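Local coordinates for protein DraIII (Deinococcus radiophilus, PDB 4L0K) that cleaves double-stranded DNA as a type II restriction endonuclease, probably through a nuclease core of the His-Me finger (beta-beta-alpha-metal) kind, at residues T12-H17 against R76-L81; K21-L26 against A110-C115; A50-D55 against D117-L122; L92-L97 against L103-K108; N156-K161 against E180-T185. All blocks are in the same frame, centred on the assembly; numbering follows the deposited sequence.

Helix 112-126 links contacts 1, 2 and 3: its first turn takes part in contact 2, a later turn packs in contact 3, and Y112 meets Y77 of contact 1 (Y77 CE2 to Y112 CD1, 3.6 Å). Contacts 2 and 3, their centres about 12 Å apart, also share a bond from R120 NH1 to Q23 OE1 (2.7 Å). R106 of contact 4 reaches back to contact 1, its NH1 lying 2.6 Å from L81 O. Contact 5 belongs to the likely His-Me finger nuclease core. It joins contact 3 where D55 OD2 meets T181 OG1 (3.0 Å); though the centres of contacts 5 and 1 are about 28 Å apart, R76 NH2 lies 4.2 Å from H183 CE1.

Contact 1 (T12-H17 against R76-L81); sequences TAYSKH and RYVAIL
The ring of Y14 offers one face to Y77, whose CE1 stands 3.4 Å above that plane and over the centre of the Y14 ring. Y77 takes part with its edge, and Y14 CD1 lies in the Y77 plane. This is an edge-to-face (T-shaped) pair, tilted rather than upright: the ring planes make 55° and the centroids are 4.5 Å apart. The weakly positive ring hydrogens of Y77 thus point into the pi cloud of Y14. V78 adds an aliphatic contact, its CG2 coming obliquely to within 3.7 Å of Y14 CD1.

Torsions explain the meeting. Y14 carries CG anti to its backbone nitrogen (chi1 -177°), which swings the ring out from the 12-17 loop toward 76-81. Y77 holds its CG between nitrogen and carbonyl carbon (chi1 49°), a less common choice that lifts the ring edge to Y14. After Y77 the chain makes a type I turn from V78 to L81, closed by L81 N to V78 O (3.1 Å). Trading Y14 for an alanine would probably leave the Y77 edge without its pi face and open a gap beside V78 CG2.

Tyrosine suits both sites, being broad and flat enough to span two loops. Y14 also meets H20 edge-to-face and F18 at a shallower tilt, while Y77 meets Y112 edge-to-face. The aromatic cluster therefore joins strand 20-21 to helix 112-126, with V78 resting on L86 of helix 83-89.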
# COMPACT_ATOMS: atom_id res chain seq x y z
N THR A 12 -10.79 11.81 29.55
CA THR A 12 -10.54 12.00 28.13
C THR A 12 -10.83 13.46 27.74
O THR A 12 -11.71 14.10 28.35
CB THR A 12 -11.46 11.03 27.34
OG1 THR A 12 -10.75 9.83 26.99
CG2 THR A 12 -11.98 11.66 26.10
N ALA A 13 -10.11 13.99 26.75
CA ALA A 13 -10.41 15.33 26.25
C ALA A 13 -11.87 15.43 25.80
O ALA A 13 -12.63 16.29 26.29
CB ALA A 13 -9.50 15.69 25.10
N TYR A 14 -12.25 14.54 24.88
CA TYR A 14 -13.63 14.39 24.42
C TYR A 14 -14.65 14.43 25.56
O TYR A 14 -15.72 15.02 25.43
CB TYR A 14 -13.76 13.08 23.62
CG TYR A 14 -15.10 12.78 22.99
CD1 TYR A 14 -15.50 13.40 21.81
CD2 TYR A 14 -15.93 11.81 23.53
CE1 TYR A 14 -16.72 13.09 21.22
CE2 TYR A 14 -17.15 11.49 22.95
CZ TYR A 14 -17.53 12.13 21.79
OH TYR A 14 -18.75 11.80 21.23
N SER A 15 -14.30 13.81 26.69
CA SER A 15 -15.22 13.68 27.82
C SER A 15 -15.60 15.03 28.43
O SER A 15 -16.61 15.13 29.13
CB SER A 15 -14.62 12.77 28.89
OG SER A 15 -13.45 13.36 29.44
N LYS A 16 -14.79 16.05 28.16
CA LYS A 16 -15.04 17.39 28.71
C LYS A 16 -16.17 18.07 27.95
O LYS A 16 -16.79 19.01 28.45
CB LYS A 16 -13.77 18.23 28.65
N HIS A 17 -16.46 17.59 26.75
CA HIS A 17 -17.49 18.19 25.90
C HIS A 17 -18.57 17.19 25.49
O HIS A 17 -19.72 17.58 25.30
CB HIS A 17 -16.85 18.79 24.66
CG HIS A 17 -15.64 19.63 24.95
ND1 HIS A 17 -15.72 20.97 25.26
CD2 HIS A 17 -14.33 19.31 24.97
CE1 HIS A 17 -14.50 21.44 25.45
NE2 HIS A 17 -13.64 20.45 25.29
N ARG A 76 -12.26 8.91 15.79
CA ARG A 76 -13.05 9.06 14.57
C ARG A 76 -14.31 9.89 14.82
O ARG A 76 -14.83 10.53 13.92
CB ARG A 76 -13.44 7.69 14.00
CG ARG A 76 -12.26 6.85 13.50
CD ARG A 76 -12.70 5.42 13.24
NE ARG A 76 -11.79 4.66 12.39
CZ ARG A 76 -11.92 4.52 11.07
NH1 ARG A 76 -12.93 5.11 10.44
NH2 ARG A 76 -11.05 3.81 10.39
N TYR A 77 -14.79 9.86 16.06
CA TYR A 77 -15.97 10.66 16.43
C TYR A 77 -15.59 12.08 16.85
O TYR A 77 -16.44 12.84 17.31
CB TYR A 77 -16.82 9.95 17.48
CG TYR A 77 -16.06 9.42 18.68
CD1 TYR A 77 -15.61 10.27 19.69
CD2 TYR A 77 -15.81 8.05 18.82
CE1 TYR A 77 -14.93 9.78 20.80
CE2 TYR A 77 -15.13 7.55 19.92
CZ TYR A 77 -14.69 8.42 20.91
OH TYR A 77 -14.01 7.92 22.01
N VAL A 78 -14.32 12.42 16.68
CA VAL A 78 -13.85 13.80 16.77
C VAL A 78 -13.54 14.28 15.35
O VAL A 78 -13.76 15.45 15.00
CB VAL A 78 -12.58 13.91 17.67
CG1 VAL A 78 -11.78 15.18 17.33
CG2 VAL A 78 -12.96 13.87 19.15
N ALA A 79 -13.05 13.36 14.51
CA ALA A 79 -12.72 13.66 13.12
C ALA A 79 -13.96 13.93 12.26
O ALA A 79 -13.85 14.36 11.12
CB ALA A 79 -11.91 12.52 12.51
N ILE A 80 -15.14 13.68 12.84
CA ILE A 80 -16.41 13.97 12.18
C ILE A 80 -16.95 15.37 12.52
O ILE A 80 -17.81 15.89 11.82
CB ILE A 80 -17.47 12.90 12.57
CG1 ILE A 80 -18.56 12.78 11.51
CG2 ILE A 80 -18.04 13.18 13.97
CD1 ILE A 80 -19.58 11.70 11.80
N LEU A 81 -16.44 15.97 13.60
CA LEU A 81 -16.91 17.29 14.03
C LEU A 81 -16.44 18.41 13.09
O LEU A 81 -15.35 18.33 12.52
CB LEU A 81 -16.45 17.56 15.46
CG LEU A 81 -16.96 16.50 16.45
CD1 LEU A 81 -16.31 16.65 17.82
CD2 LEU A 81 -18.48 16.55 16.58

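Contact 2 (K21-L26 against A110-C115); sequences KCQLPL and ADYDSC
K21 turns CG away from its carbonyl carbon (chi1 -48°) and then runs extended, so its aliphatic stem slides along Y112 before the amine reaches D113. Y112, with CG anti to the backbone nitrogen (chi1 176°), points its hydroxyl back the other way, toward the K21 main chain. Two polar links result. K21 N donates to Y112 OH over 3.0 Å in a nearly straight bond (172°), and K21 NZ forms a salt bridge with D113 OD2 (2.8 Å), using that oxygen's syn lone pair. Between them K21 CE lies 3.9 Å from Y112 CD2. Lysine fits because a single side chain can lie against a ring and still end on a carboxylate.

Y112 and D113 begin helix 112-126, and D111 is its N-cap: D111 OD2 accepts from S114 N (3.1 Å), and D111 OD1 accepts from S114 OG (2.7 Å). An aspartate in the first turn, such as D113, is likely to be favoured by the helix dipole as well as by the lysine. A methionine in place of K21 would probably leave D113 OD2 without its positive mate.

Q23 brings NE2 to the edge of the Y112 ring, 4.1 Å from CE2, while its OE1 accepts from R120. Y112 OH is also hydrogen-bonded to E34 OE2, and C22 beside K21 belongs to a cysteine cluster with C4 and C32.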
# COMPACT_ATOMS: atom_id res chain seq x y z
N LYS A 21 -20.33 6.47 26.62
CA LYS A 21 -21.59 5.87 27.06
C LYS A 21 -21.45 4.46 27.63
O LYS A 21 -20.61 3.68 27.19
CB LYS A 21 -22.63 5.89 25.94
CG LYS A 21 -22.77 7.24 25.23
CD LYS A 21 -23.87 7.16 24.17
CE LYS A 21 -23.69 8.20 23.06
NZ LYS A 21 -24.66 7.97 21.93
N CYS A 22 -22.30 4.15 28.61
CA CYS A 22 -22.41 2.82 29.21
C CYS A 22 -22.83 1.82 28.11
O CYS A 22 -23.77 2.08 27.36
CB CYS A 22 -23.48 2.88 30.31
SG CYS A 22 -23.71 1.54 31.53
N GLN A 23 -22.13 0.70 28.00
CA GLN A 23 -22.54 -0.30 27.01
C GLN A 23 -23.04 -1.59 27.67
O GLN A 23 -23.26 -2.60 26.99
CB GLN A 23 -21.43 -0.55 25.98
CG GLN A 23 -20.94 0.72 25.26
CD GLN A 23 -21.93 1.25 24.24
OE1 GLN A 23 -22.71 0.49 23.67
NE2 GLN A 23 -21.91 2.55 24.01
N LEU A 24 -23.20 -1.55 29.00
CA LEU A 24 -23.84 -2.64 29.74
C LEU A 24 -25.33 -2.63 29.44
O LEU A 24 -25.86 -1.59 29.02
CB LEU A 24 -23.64 -2.45 31.25
CG LEU A 24 -22.47 -3.17 31.93
CD1 LEU A 24 -22.29 -4.62 31.40
CD2 LEU A 24 -21.20 -2.37 31.77
N PRO A 25 -26.01 -3.78 29.61
CA PRO A 25 -27.47 -3.83 29.46
C PRO A 25 -28.18 -2.83 30.39
O PRO A 25 -27.68 -2.61 31.49
CB PRO A 25 -27.82 -5.26 29.86
CG PRO A 25 -26.58 -6.04 29.56
CD PRO A 25 -25.45 -5.11 29.91
N LEU A 26 -29.30 -2.26 29.95
CA LEU A 26 -30.05 -1.26 30.71
C LEU A 26 -30.27 -1.63 32.19
O LEU A 26 -30.17 -0.77 33.06
CB LEU A 26 -31.39 -0.98 30.02
CG LEU A 26 -32.28 0.19 30.47
CD1 LEU A 26 -31.53 1.53 30.47
CD2 LEU A 26 -33.52 0.27 29.59
N ALA A 110 -16.40 8.91 11.73
CA ALA A 110 -17.51 8.01 12.04
C ALA A 110 -18.12 8.49 13.35
O ALA A 110 -17.41 9.00 14.21
CB ALA A 110 -17.00 6.58 12.20
N ASP A 111 -19.43 8.32 13.50
CA ASP A 111 -20.10 8.71 14.75
C ASP A 111 -19.69 7.78 15.90
O ASP A 111 -19.10 6.73 15.67
CB ASP A 111 -21.63 8.77 14.58
CG ASP A 111 -22.23 7.42 14.27
OD1 ASP A 111 -22.28 7.06 13.07
OD2 ASP A 111 -22.64 6.71 15.21
N TYR A 112 -20.00 8.19 17.13
CA TYR A 112 -19.56 7.49 18.33
C TYR A 112 -20.14 6.08 18.42
O TYR A 112 -19.42 5.09 18.68
CB TYR A 112 -19.92 8.30 19.60
CG TYR A 112 -19.58 7.57 20.87
CD1 TYR A 112 -18.33 7.71 21.47
CD2 TYR A 112 -20.50 6.72 21.47
CE1 TYR A 112 -18.00 7.00 22.63
CE2 TYR A 112 -20.19 6.02 22.62
CZ TYR A 112 -18.95 6.16 23.19
OH TYR A 112 -18.66 5.46 24.34
N ASP A 113 -21.46 5.99 18.22
CA ASP A 113 -22.16 4.71 18.31
C ASP A 113 -21.59 3.68 17.32
O ASP A 113 -21.46 2.51 17.67
CB ASP A 113 -23.66 4.88 18.05
CG ASP A 113 -24.38 5.69 19.14
OD1 ASP A 113 -25.55 6.05 18.90
OD2 ASP A 113 -23.79 5.97 20.22
N SER A 114 -21.26 4.13 16.11
CA SER A 114 -20.69 3.26 15.08
C SER A 114 -19.34 2.69 15.52
O SER A 114 -19.09 1.49 15.36
CB SER A 114 -20.51 4.02 13.77
OG SER A 114 -21.75 4.44 13.25
N CYS A 115 -18.49 3.57 16.05
CA CYS A 115 -17.19 3.15 16.58
C CYS A 115 -17.35 2.08 17.64
O CYS A 115 -16.64 1.06 17.62
CB CYS A 115 -16.41 4.35 17.11
SG CYS A 115 -16.00 5.53 15.80

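Contact 3 (A50-D55 against D117-L122); sequences AKIVRD and DVARKL
I52 of helix 46-57 packs on A119 and L122 of helix 112-126, an apolar helix-helix contact deep in the chain, its centre about 4 Å from the chain's centre. I52 holds CG2 anti to the backbone nitrogen and CG1 beside it (chi1 -75°), which brings both branches to the other helix. I52 CG2 lies 4.1 Å from L122 CB and 4.4 Å from A119 CB; the I52 and L122 side chains slide past each other in opposite directions. The small alanine lets the beta-branched isoleucine settle close to the opposite backbone.

Two touches are with main-chain oxygens: I52 CG2 is 3.7 Å from A119 O, and I52 CD1 is 4.0 Å from L122 O.

Charged pairs stay within each helix. R54 NH1 bridges to D55 OD1 (2.7 Å), and R120 NH2 to D117 OD1 (2.7 Å). On the far side of its helix R120 also bonds to Y142 and forms a cation-pi contact with F146.

No hydrogen bond crosses between the segments, so their fit rests on shape. The buried charge of R120 is probably balanced in part by D117, and the closest approaches across the contact are those of I52, to side-chain and main-chain atoms.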
# COMPACT_ATOMS: atom_id res chain seq x y z
N ALA A 50 -6.60 -3.77 23.32
CA ALA A 50 -6.24 -2.37 23.03
C ALA A 50 -6.25 -2.08 21.53
O ALA A 50 -6.67 -1.01 21.11
CB ALA A 50 -4.89 -1.99 23.64
N LYS A 51 -5.80 -3.04 20.72
CA LYS A 51 -5.84 -2.85 19.28
C LYS A 51 -7.28 -2.80 18.75
O LYS A 51 -7.58 -2.01 17.86
CB LYS A 51 -5.01 -3.91 18.53
CG LYS A 51 -3.53 -3.53 18.40
CD LYS A 51 -2.74 -4.53 17.54
CE LYS A 51 -1.86 -5.44 18.39
NZ LYS A 51 -0.54 -4.81 18.69
N ILE A 52 -8.16 -3.63 19.30
CA ILE A 52 -9.58 -3.55 18.95
C ILE A 52 -10.16 -2.15 19.29
O ILE A 52 -10.74 -1.49 18.42
CB ILE A 52 -10.42 -4.67 19.63
CG1 ILE A 52 -10.17 -5.99 18.90
CG2 ILE A 52 -11.91 -4.31 19.62
CD1 ILE A 52 -10.62 -7.22 19.65
N VAL A 53 -9.98 -1.70 20.53
CA VAL A 53 -10.41 -0.33 20.86
C VAL A 53 -9.83 0.73 19.90
O VAL A 53 -10.59 1.49 19.31
CB VAL A 53 -10.11 0.06 22.34
CG1 VAL A 53 -10.34 1.56 22.55
CG2 VAL A 53 -10.99 -0.75 23.27
N ARG A 54 -8.51 0.74 19.71
CA ARG A 54 -7.87 1.70 18.79
C ARG A 54 -8.42 1.67 17.36
O ARG A 54 -8.77 2.71 16.80
CB ARG A 54 -6.35 1.50 18.79
CG ARG A 54 -5.58 2.38 17.80
CD ARG A 54 -5.06 1.56 16.61
NE ARG A 54 -3.77 0.95 16.89
CZ ARG A 54 -3.29 -0.15 16.30
NH1 ARG A 54 -3.99 -0.81 15.38
NH2 ARG A 54 -2.09 -0.59 16.66
N ASP A 55 -8.49 0.48 16.76
CA ASP A 55 -9.01 0.36 15.39
C ASP A 55 -10.47 0.75 15.31
O ASP A 55 -10.91 1.28 14.30
CB ASP A 55 -8.83 -1.06 14.83
CG ASP A 55 -7.39 -1.40 14.56
OD1 ASP A 55 -6.54 -0.49 14.71
OD2 ASP A 55 -7.10 -2.56 14.17
N ASP A 117 -20.01 0.05 18.00
CA ASP A 117 -20.49 -1.11 17.22
C ASP A 117 -19.35 -1.94 16.61
O ASP A 117 -19.30 -3.16 16.79
CB ASP A 117 -21.43 -0.66 16.09
CG ASP A 117 -22.78 -0.21 16.60
OD1 ASP A 117 -23.12 -0.54 17.76
OD2 ASP A 117 -23.51 0.47 15.84
N VAL A 118 -18.46 -1.26 15.88
CA VAL A 118 -17.26 -1.85 15.31
C VAL A 118 -16.42 -2.58 16.37
O VAL A 118 -16.02 -3.74 16.16
CB VAL A 118 -16.40 -0.79 14.57
CG1 VAL A 118 -14.96 -1.27 14.36
CG2 VAL A 118 -17.07 -0.37 13.23
N ALA A 119 -16.15 -1.90 17.50
CA ALA A 119 -15.49 -2.57 18.63
C ALA A 119 -16.19 -3.89 19.03
O ALA A 119 -15.53 -4.92 19.27
CB ALA A 119 -15.38 -1.63 19.82
N ARG A 120 -17.52 -3.86 19.08
CA ARG A 120 -18.25 -5.06 19.48
C ARG A 120 -18.09 -6.19 18.46
O ARG A 120 -17.88 -7.36 18.82
CB ARG A 120 -19.74 -4.74 19.70
CG ARG A 120 -20.16 -4.60 21.16
CD ARG A 120 -21.68 -4.39 21.25
NE ARG A 120 -22.10 -3.20 20.53
CZ ARG A 120 -22.46 -2.06 21.12
NH1 ARG A 120 -22.47 -1.96 22.45
NH2 ARG A 120 -22.82 -1.02 20.38
N LYS A 121 -18.16 -5.83 17.18
CA LYS A 121 -18.08 -6.79 16.10
C LYS A 121 -16.74 -7.49 16.12
O LYS A 121 -16.65 -8.70 16.03
CB LYS A 121 -18.26 -6.09 14.76
CG LYS A 121 -18.06 -7.01 13.57
CD LYS A 121 -19.10 -8.13 13.52
CE LYS A 121 -18.87 -9.02 12.31
NZ LYS A 121 -18.92 -8.25 11.03
N LEU A 122 -15.69 -6.68 16.24
CA LEU A 122 -14.32 -7.16 16.23
C LEU A 122 -14.03 -8.06 17.43
O LEU A 122 -13.27 -9.03 17.30
CB LEU A 122 -13.38 -5.95 16.21
CG LEU A 122 -12.72 -5.56 14.89
CD1 LEU A 122 -13.41 -6.18 13.67
CD2 LEU A 122 -12.63 -4.06 14.76

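Contact 4 (L92-L97 against L103-K108); sequences LDMQSL and LKIREK
The loop after helix 83-89 turns back on helix 99-107, which follows it directly, and M94 and L97 close this local fold against I105 and R106. M94 and I105 reach toward each other tip to tip, M94 CE ending 4.0 Å from I105 CD1. L97 comes in at about a right angle, its CD1 3.9 Å from the same methyl, so I105 CD1 is met by two methyl groups. Methionine suits the place because its unbranched chain can fold: bends at chi2 (-71°) and chi3 (-61°) curl CE back so that it serves two partners at once.

The second partner is R106. M94 CE lies over one face of its guanidinium, toward the rim of the group, 4.3 Å from R106 NE. The methyl packs on the flat surface and leaves the N-H groups to other work: R106 NH1 donates to A79 O and L81 O, and NH2 makes a salt bridge with D83. Those three bonds probably fix the plane that M94 rests on.

The loop has its own bracing. D93 O accepts from both S96 N (2.9 Å) and S96 OG (2.7 Å), the hydroxyl lying in the carbonyl plane, and a weak bond joins Q95 N to D93 OD1 (3.2 Å). These bonds brace the bend at 93-96, from which M94 points to the helix. M94 and R106 also touch L86, so the whole is two consecutive helices, 83-89 and 99-107, joined by a loop that folds back on the second, with M94 and L97 of the loop packed on I105, and M94 also on R106.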
# COMPACT_ATOMS: atom_id res chain seq x y z
N LEU A 92 -8.21 22.78 17.68
CA LEU A 92 -7.67 22.18 16.48
C LEU A 92 -7.99 23.15 15.35
O LEU A 92 -9.16 23.32 14.98
CB LEU A 92 -8.37 20.85 16.21
CG LEU A 92 -7.62 19.65 15.61
CD1 LEU A 92 -6.50 20.10 14.69
CD2 LEU A 92 -7.12 18.74 16.73
N ASP A 93 -6.98 23.83 14.83
CA ASP A 93 -7.22 24.74 13.71
C ASP A 93 -7.02 24.00 12.39
O ASP A 93 -5.91 23.92 11.86
CB ASP A 93 -6.33 25.98 13.80
CG ASP A 93 -6.43 26.87 12.57
OD1 ASP A 93 -7.46 26.82 11.86
OD2 ASP A 93 -5.48 27.63 12.32
N MET A 94 -8.12 23.46 11.87
CA MET A 94 -8.08 22.65 10.66
C MET A 94 -7.57 23.45 9.48
O MET A 94 -6.95 22.90 8.57
CB MET A 94 -9.46 22.07 10.36
CG MET A 94 -9.95 21.05 11.37
SD MET A 94 -9.08 19.48 11.32
CE MET A 94 -9.45 18.95 9.65
N GLN A 95 -7.83 24.75 9.50
CA GLN A 95 -7.37 25.64 8.43
C GLN A 95 -5.85 25.80 8.43
O GLN A 95 -5.28 26.18 7.41
CB GLN A 95 -8.06 27.00 8.51
CG GLN A 95 -9.44 26.99 7.93
CD GLN A 95 -10.21 28.25 8.26
OE1 GLN A 95 -9.87 29.34 7.79
NE2 GLN A 95 -11.26 28.11 9.07
N SER A 96 -5.21 25.51 9.55
CA SER A 96 -3.75 25.52 9.60
C SER A 96 -3.17 24.33 8.83
O SER A 96 -2.29 24.50 7.98
CB SER A 96 -3.24 25.54 11.05
OG SER A 96 -3.20 24.25 11.62
N LEU A 97 -3.68 23.14 9.12
CA LEU A 97 -3.22 21.91 8.47
C LEU A 97 -3.36 22.00 6.96
O LEU A 97 -4.25 22.70 6.47
CB LEU A 97 -4.02 20.71 8.99
CG LEU A 97 -4.22 20.63 10.51
CD1 LEU A 97 -5.01 19.39 10.91
CD2 LEU A 97 -2.89 20.67 11.26
N LEU A 103 -8.47 16.41 4.45
CA LEU A 103 -9.13 15.38 3.66
C LEU A 103 -9.04 13.98 4.28
O LEU A 103 -10.06 13.30 4.44
CB LEU A 103 -8.58 15.37 2.23
CG LEU A 103 -9.51 16.02 1.21
CD1 LEU A 103 -10.14 17.30 1.79
CD2 LEU A 103 -8.78 16.31 -0.09
N LYS A 104 -7.84 13.56 4.65
CA LYS A 104 -7.69 12.25 5.27
C LYS A 104 -8.38 12.14 6.64
O LYS A 104 -9.01 11.10 6.96
CB LYS A 104 -6.21 11.84 5.33
CG LYS A 104 -5.74 11.21 4.03
CD LYS A 104 -4.26 11.41 3.77
CE LYS A 104 -3.90 10.97 2.36
NZ LYS A 104 -2.46 11.21 2.04
N ILE A 105 -8.29 13.22 7.43
CA ILE A 105 -9.01 13.28 8.70
C ILE A 105 -10.52 13.04 8.47
O ILE A 105 -11.13 12.21 9.15
CB ILE A 105 -8.79 14.60 9.44
CG1 ILE A 105 -7.41 14.62 10.08
CG2 ILE A 105 -9.81 14.77 10.54
CD1 ILE A 105 -6.98 16.00 10.55
N ARG A 106 -11.10 13.73 7.49
CA ARG A 106 -12.52 13.55 7.19
C ARG A 106 -12.82 12.16 6.64
O ARG A 106 -13.90 11.61 6.85
CB ARG A 106 -13.01 14.60 6.19
CG ARG A 106 -12.90 16.05 6.70
CD ARG A 106 -13.17 16.17 8.20
NE ARG A 106 -13.38 17.56 8.61
CZ ARG A 106 -13.77 17.92 9.82
NH1 ARG A 106 -13.98 17.00 10.75
NH2 ARG A 106 -13.95 19.19 10.12
N GLU A 107 -11.85 11.59 5.94
CA GLU A 107 -11.99 10.28 5.32
C GLU A 107 -12.19 9.25 6.40
O GLU A 107 -12.90 8.27 6.19
CB GLU A 107 -10.73 9.93 4.53
CG GLU A 107 -10.98 9.39 3.16
CD GLU A 107 -9.69 9.09 2.44
OE1 GLU A 107 -9.26 7.92 2.48
OE2 GLU A 107 -9.10 10.03 1.86
N LYS A 108 -11.56 9.47 7.55
CA LYS A 108 -11.71 8.52 8.67
C LYS A 108 -12.88 8.77 9.66
O LYS A 108 -12.98 8.07 10.68
CB LYS A 108 -10.39 8.40 9.44
CG LYS A 108 -9.27 7.69 8.67
CD LYS A 108 -9.69 6.28 8.26
CE LYS A 108 -8.48 5.39 7.97
NZ LYS A 108 -7.92 4.79 9.22

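Contact 5 (N156-K161 against E180-T185); sequences NCEICK and ETAHKT
A182 turns its methyl toward the loop 156-161, where E158 CB approaches A182 CB to 4.4 Å. A small residue fits there, since the strand and loop backbones run close: the CA atoms of E158 and A182 are 7.0 Å apart. H183 next points the other way, as alternate residues of a strand do.

Strand 179-183 pairs antiparallel with strand 194-198, and helix 199-205 follows, an order consistent with a beta-beta-alpha-metal (His-Me finger) core; E158 is tied to this hairpin by a backbone hydrogen bond with F196. In the loop, C160 SG is modelled within bonding distance of both C157 SG (2.0 Å) and C201 SG, and since one sulfur cannot form two disulfides the exact bonding is doubtful; C160 O accepts from R223 of the second subunit.

K184 then leaves the strand with an extended chain that crosses E158 obliquely. K184 CE lies 3.3 Å from E158 OE1, but the amine stays beyond direct pairing, K184 NZ being 4.0 Å from E158 OE1. A water spans the charges instead, donating to E158 OE2 (2.8 Å) and accepting from K184 NZ (3.0 Å), while the same amine donates to E192 O. The E158 chain, bent at chi2 (-70°), brings its carboxylate to that water. K161 NZ donates to E158 O (2.6 Å), tilted out of the carbonyl plane.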
# COMPACT_ATOMS: atom_id res chain seq x y z
N ASN A 156 -12.35 -15.81 9.52
CA ASN A 156 -11.41 -15.82 8.38
C ASN A 156 -10.97 -14.42 7.91
O ASN A 156 -11.68 -13.43 8.15
CB ASN A 156 -12.03 -16.54 7.18
CG ASN A 156 -12.54 -17.92 7.51
OD1 ASN A 156 -11.94 -18.62 8.32
ND2 ASN A 156 -13.65 -18.31 6.89
N CYS A 157 -9.83 -14.34 7.22
CA CYS A 157 -9.49 -13.17 6.42
C CYS A 157 -10.70 -12.81 5.56
O CYS A 157 -11.24 -13.67 4.87
CB CYS A 157 -8.26 -13.45 5.54
SG CYS A 157 -7.61 -12.06 4.48
N GLU A 158 -11.14 -11.55 5.61
CA GLU A 158 -12.30 -11.11 4.83
C GLU A 158 -12.03 -11.13 3.33
O GLU A 158 -12.98 -11.27 2.55
CB GLU A 158 -12.76 -9.70 5.24
CG GLU A 158 -13.25 -9.61 6.65
CD GLU A 158 -14.56 -10.34 6.86
OE1 GLU A 158 -15.32 -10.50 5.87
OE2 GLU A 158 -14.84 -10.74 8.01
N ILE A 159 -10.76 -10.96 2.95
CA ILE A 159 -10.30 -11.08 1.57
C ILE A 159 -9.83 -12.51 1.18
O ILE A 159 -10.48 -13.10 0.35
CB ILE A 159 -9.18 -10.07 1.24
CG1 ILE A 159 -9.66 -8.63 1.46
CG2 ILE A 159 -8.68 -10.27 -0.18
CD1 ILE A 159 -9.10 -7.98 2.68
N CYS A 160 -8.71 -13.00 1.77
CA CYS A 160 -8.11 -14.37 1.62
C CYS A 160 -9.23 -15.49 1.72
O CYS A 160 -9.26 -16.45 0.96
CB CYS A 160 -6.84 -14.63 2.61
SG CYS A 160 -6.03 -12.97 3.55
N LYS A 161 -10.18 -15.31 2.64
CA LYS A 161 -11.07 -16.37 3.16
C LYS A 161 -10.35 -17.49 3.92
O LYS A 161 -10.96 -18.52 4.24
CB LYS A 161 -12.02 -16.99 2.12
CG LYS A 161 -12.83 -16.00 1.32
CD LYS A 161 -13.57 -14.98 2.16
CE LYS A 161 -14.47 -14.12 1.24
NZ LYS A 161 -14.96 -12.84 1.82
N GLU A 180 -4.76 -7.01 10.25
CA GLU A 180 -5.29 -5.66 10.33
C GLU A 180 -6.80 -5.72 10.30
O GLU A 180 -7.38 -6.77 9.99
CB GLU A 180 -4.80 -4.80 9.15
CG GLU A 180 -3.29 -4.67 9.12
CD GLU A 180 -2.77 -3.81 7.99
OE1 GLU A 180 -3.42 -3.73 6.92
OE2 GLU A 180 -1.71 -3.20 8.18
N THR A 181 -7.42 -4.59 10.63
CA THR A 181 -8.86 -4.46 10.53
C THR A 181 -9.24 -4.17 9.09
O THR A 181 -8.65 -3.32 8.45
CB THR A 181 -9.38 -3.35 11.46
OG1 THR A 181 -9.39 -3.83 12.81
CG2 THR A 181 -10.79 -2.96 11.08
N ALA A 182 -10.24 -4.88 8.59
CA ALA A 182 -10.67 -4.70 7.21
C ALA A 182 -12.04 -4.04 7.13
O ALA A 182 -12.90 -4.23 8.01
CB ALA A 182 -10.67 -6.03 6.48
N HIS A 183 -12.21 -3.29 6.05
CA HIS A 183 -13.48 -2.72 5.63
C HIS A 183 -13.88 -3.32 4.30
O HIS A 183 -13.24 -3.08 3.28
CB HIS A 183 -13.36 -1.20 5.52
CG HIS A 183 -13.07 -0.55 6.83
ND1 HIS A 183 -11.81 -0.53 7.39
CD2 HIS A 183 -13.90 0.04 7.73
CE1 HIS A 183 -11.87 0.08 8.56
NE2 HIS A 183 -13.12 0.44 8.79
N LYS A 184 -14.96 -4.10 4.31
CA LYS A 184 -15.40 -4.83 3.13
C LYS A 184 -15.74 -3.89 1.99
O LYS A 184 -15.51 -4.20 0.82
CB LYS A 184 -16.61 -5.71 3.45
CG LYS A 184 -16.35 -6.83 4.42
CD LYS A 184 -17.68 -7.47 4.87
CE LYS A 184 -17.54 -8.10 6.25
NZ LYS A 184 -18.84 -8.69 6.70
N THR A 185 -16.33 -2.75 2.33
CA THR A 185 -16.59 -1.70 1.36
C THR A 185 -15.90 -0.47 1.90
O THR A 185 -16.01 -0.17 3.08
CB THR A 185 -18.11 -1.45 1.20
OG1 THR A 185 -18.67 -2.47 0.37
CG2 THR A 185 -18.37 -0.08 0.57
O HOH W 1 -17.32 -9.82 9.06